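Phosphate-binding protein pstS 2 (Streptococcus pneumoniae, PDB 4H1X) probably binds phosphate as the solute-binding part of the PstSACB ABC transporter, which imports phosphate into the cell. Local coordinates at residues A[61-65]-A[235-240]; A[167-171]-A[187-191]. All coordinates share one frame. Where two conformers were deposited one is given. Numbering follows the deposited sequence.

Interaction 1: residues A[61-65]-A[235-240]; sequences VQGNA and VVNNDN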
# COMPACT_ATOMS: atom_id res chain seq x y z
N VAL A 61 -2.39 -2.45 19.88
CA VAL A 61 -1.08 -3.11 20.13
C VAL A 61 -0.38 -2.43 21.33
O VAL A 61 0.09 -3.13 22.23
CB VAL A 61 -0.20 -3.10 18.86
CG1 VAL A 61 1.22 -3.57 19.19
CG2 VAL A 61 -0.82 -3.97 17.76
N GLN A 62 -0.37 -1.09 21.37
CA GLN A 62 0.21 -0.37 22.53
C GLN A 62 -0.54 -0.73 23.84
O GLN A 62 0.06 -0.76 24.90
CB GLN A 62 0.18 1.15 22.31
CG GLN A 62 0.99 1.92 23.36
CD GLN A 62 0.90 3.43 23.27
OE1 GLN A 62 0.21 4.00 22.41
NE2 GLN A 62 1.61 4.12 24.15
N GLY A 63 -1.85 -0.96 23.74
CA GLY A 63 -2.72 -1.21 24.89
C GLY A 63 -2.75 -2.63 25.44
O GLY A 63 -3.33 -2.87 26.51
N ASN A 64 -2.15 -3.58 24.72
CA ASN A 64 -2.20 -4.98 25.13
C ASN A 64 -0.83 -5.63 24.91
O ASN A 64 -0.40 -5.74 23.76
CB ASN A 64 -3.32 -5.69 24.37
CG ASN A 64 -4.69 -5.07 24.63
OD1 ASN A 64 -5.34 -5.33 25.67
ND2 ASN A 64 -5.10 -4.11 23.78
N ALA A 65 -0.18 -6.09 26.00
CA ALA A 65 1.16 -6.70 25.95
C ALA A 65 1.28 -7.90 24.99
O ALA A 65 2.37 -8.12 24.45
CB ALA A 65 1.59 -7.15 27.34
N VAL A 235 3.68 -5.21 13.94
CA VAL A 235 4.01 -4.54 15.18
C VAL A 235 3.50 -5.31 16.41
O VAL A 235 2.42 -5.91 16.39
CB VAL A 235 3.47 -3.07 15.19
CG1 VAL A 235 4.26 -2.18 14.21
CG2 VAL A 235 1.96 -2.99 14.89
N VAL A 236 4.29 -5.24 17.47
CA VAL A 236 4.02 -5.85 18.78
C VAL A 236 4.16 -4.77 19.86
O VAL A 236 4.63 -3.66 19.58
CB VAL A 236 4.95 -7.07 19.07
CG1 VAL A 236 4.75 -8.19 18.05
CG2 VAL A 236 6.43 -6.65 19.15
N ASN A 237 3.75 -5.09 21.08
CA ASN A 237 3.88 -4.18 22.20
C ASN A 237 5.35 -4.03 22.55
O ASN A 237 6.12 -4.97 22.37
CB ASN A 237 3.08 -4.72 23.38
CG ASN A 237 2.93 -3.74 24.50
OD1 ASN A 237 3.80 -3.59 25.35
ND2 ASN A 237 1.80 -3.06 24.53
N ASN A 238 5.77 -2.85 23.01
CA ASN A 238 7.16 -2.60 23.42
C ASN A 238 7.63 -3.55 24.55
O ASN A 238 8.83 -3.80 24.67
CB ASN A 238 7.33 -1.15 23.85
CG ASN A 238 7.56 -0.23 22.70
OD1 ASN A 238 8.34 -0.54 21.78
ND2 ASN A 238 6.89 0.92 22.72
N ASP A 239 6.70 -4.08 25.36
CA ASP A 239 6.96 -5.05 26.44
C ASP A 239 7.37 -6.45 25.91
O ASP A 239 7.91 -7.27 26.68
CB ASP A 239 5.70 -5.24 27.29
CG ASP A 239 5.38 -4.13 28.28
OD1 ASP A 239 6.08 -3.10 28.26
OD2 ASP A 239 4.42 -4.29 29.06
N ASN A 240 6.99 -6.75 24.65
CA ASN A 240 7.26 -8.04 24.00
C ASN A 240 8.75 -8.19 23.70
O ASN A 240 9.31 -7.40 22.93
CB ASN A 240 6.43 -8.18 22.71
CG ASN A 240 6.27 -9.61 22.26
OD1 ASN A 240 7.17 -10.44 22.40
ND2 ASN A 240 5.12 -9.92 21.68
O HOH W 1 2.99 -7.91 21.80

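Interaction 2: residues A[167-171]-A[187-191]; sequences SSLME and DITSN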
# COMPACT_ATOMS: atom_id res chain seq x y z
N SER A 167 -5.80 5.74 -3.51
CA SER A 167 -6.67 6.92 -3.54
C SER A 167 -6.21 8.10 -2.69
O SER A 167 -6.20 9.23 -3.18
CB SER A 167 -8.09 6.54 -3.14
OG SER A 167 -8.61 5.62 -4.08
N SER A 168 -5.85 7.85 -1.40
CA SER A 168 -5.44 8.93 -0.51
C SER A 168 -4.21 9.65 -1.06
O SER A 168 -4.23 10.88 -1.13
CB SER A 168 -5.17 8.43 0.91
OG SER A 168 -4.92 9.56 1.73
N LEU A 169 -3.19 8.89 -1.48
CA LEU A 169 -1.97 9.46 -2.04
C LEU A 169 -2.26 10.21 -3.35
O LEU A 169 -1.72 11.31 -3.55
CB LEU A 169 -0.91 8.38 -2.28
CG LEU A 169 0.40 8.90 -2.92
CD1 LEU A 169 1.07 10.00 -2.05
CD2 LEU A 169 1.36 7.77 -3.19
N MSE A 170 -3.13 9.65 -4.21
CA MSE A 170 -3.51 10.30 -5.47
C MSE A 170 -4.17 11.65 -5.17
O MSE A 170 -3.88 12.62 -5.86
CB MSE A 170 -4.46 9.38 -6.26
CG MSE A 170 -4.74 9.89 -7.64
SE MSE A 170 -3.06 10.29 -8.63
CE MSE A 170 -2.23 8.71 -8.66
N GLU A 171 -5.02 11.71 -4.11
CA GLU A 171 -5.69 12.94 -3.68
C GLU A 171 -4.62 14.01 -3.33
O GLU A 171 -4.73 15.15 -3.77
CB GLU A 171 -6.63 12.66 -2.49
CG GLU A 171 -7.94 12.00 -2.90
CD GLU A 171 -8.65 11.09 -1.90
OE1 GLU A 171 -8.47 11.26 -0.67
OE2 GLU A 171 -9.43 10.23 -2.36
N ASP A 187 -10.92 14.07 -11.01
CA ASP A 187 -11.86 13.17 -10.36
C ASP A 187 -11.13 11.87 -10.02
O ASP A 187 -10.45 11.30 -10.90
CB ASP A 187 -13.05 12.84 -11.27
CG ASP A 187 -14.09 13.93 -11.54
OD1 ASP A 187 -13.90 15.06 -11.06
OD2 ASP A 187 -15.08 13.63 -12.23
N ILE A 188 -11.23 11.42 -8.79
CA ILE A 188 -10.56 10.19 -8.41
C ILE A 188 -11.63 9.20 -7.99
O ILE A 188 -12.34 9.45 -7.01
CB ILE A 188 -9.52 10.45 -7.29
CG1 ILE A 188 -8.44 11.45 -7.77
CG2 ILE A 188 -8.93 9.11 -6.82
CD1 ILE A 188 -7.62 12.12 -6.70
N THR A 189 -11.72 8.08 -8.70
CA THR A 189 -12.71 7.06 -8.40
C THR A 189 -12.04 5.87 -7.76
O THR A 189 -11.14 5.27 -8.37
CB THR A 189 -13.47 6.66 -9.67
OG1 THR A 189 -14.13 7.80 -10.20
CG2 THR A 189 -14.48 5.54 -9.42
N SER A 190 -12.48 5.53 -6.55
CA SER A 190 -11.98 4.37 -5.82
C SER A 190 -12.91 3.20 -6.06
O SER A 190 -14.11 3.30 -5.79
CB SER A 190 -11.92 4.66 -4.32
OG SER A 190 -11.08 5.76 -4.05
N ASN A 191 -12.37 2.10 -6.57
CA ASN A 191 -13.17 0.88 -6.75
C ASN A 191 -12.25 -0.34 -6.49
O ASN A 191 -12.39 -1.01 -5.47
CB ASN A 191 -13.92 0.84 -8.09
CG ASN A 191 -13.18 1.37 -9.31
OD1 ASN A 191 -11.94 1.33 -9.39
ND2 ASN A 191 -13.93 1.83 -10.29

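Interaction 1: residues A[61-65]-A[235-240]
Asn-237 reaches with its side chain over the last turn of helix 54-63. Its ND2 donates a nearly straight hydrogen bond to O of Val-61, at 2.9 Å. The amide thus serves a carbonyl at the C-terminal end of the helix, where the backbone bond within the segment, N of Asn-64 to O of Val-61, is weak at 3.4 Å. The other end of the same amide looks back on its own segment. OD1 of Asn-237 accepts from N of Asp-239 at 2.9 Å and closes an Asx turn. A type I turn overlaps it, with N of Asn-240 bonded to O of Asn-237 at 3.0 Å. One side chain therefore shapes the turn and ties it to the helix.

Val-61 adds van der Waals contact. Val-61 CG1 lies 3.2 Å from C of Val-236, a tight fit against the strand backbone. Val-61 CG2 meets Val-235 CG2 at 4.1 Å, and both valines also touch Val-80. A water also joins the segments. It donates to O of Ala-65 at 2.7 Å and accepts from N of Asn-237 at 3.0 Å and ND2 of Asn-240 at 2.9 Å. OD1 of Asn-240 takes a hydrogen bond from N of Ala-242. In this lobe of a periplasmic-binding-protein fold, the C-terminal part of helix 54-63 packs beside strand 223-236 and the Asx and type I turns that follow Val-236.

Interaction 2: residues A[167-171]-A[187-191]
Asp-187 takes no part in the contact, but its backbone pairs with strand 155-162 and holds this part of strand 183-190 in the sheet. Ile-188 comes next and points at the helix. It gives up 87 Å² to the other segment, the largest share of any residue here. CD1 of Ile-188 sits 3.7 Å from CA of Glu-171 and 3.8 Å from CG of the same residue. CD1 of Ile-188 also lies 3.8 Å from CG of Met-170, a selenomethionine in this crystal. The isoleucine thus meets chiefly Met-170 and Glu-171. On the glutamate it touches the backbone and the aliphatic part of the side chain. The end of Met-170 turns away from the strand, and its side chain also touches Met-209 and Val-160.

Thr-189 points away from the helix, as expected one residue further along a strand. Ser-190 faces the helix again. OG of Ser-190 lies 2.5 Å from OG of Ser-167 in the conformer given here, a very short hydrogen bond in which either hydroxyl could be the donor. The CA atoms of Ser-167 and Ser-190 are 6.3 Å apart, the nearest such pair. Asn-191 then leaves the strand.

The axes of 167-171 and 187-190 approach to 9.3 Å and run antiparallel at 174°. This is the contact of the helix with the second strand of the beta-alpha-beta unit 155-162, 164-180 and 183-190. Ser-167 OG also bonds to O of Ser-163, just before the helix. One hydroxyl thus serves both Ser-163 and Ser-190, and joins helix and strand by a polar link beside the apolar contact of Ile-188.

In the fold
From the N terminus, the chain runs through strand 12-16 and helix 21-30 and on to helix 54-63, the first side of interaction 1. It then runs through strands 67-72, 81-85 and 103-110 before reaching strand 155-162. Interaction 2 closes a short loop, with 15 residues between its segments. It ties helix 164-180 to strand 183-190 within one beta-alpha-beta unit. After strand 223-236, interaction 1 closes a long loop of 169 intervening residues. It ties helix 54-63 to that strand and the turns after it. The short loop lies wholly within the long one. The centres of interactions 1 and 2 are about 33 Å apart, on opposite sides of the chain's centre. Both reach the same mixed sheet.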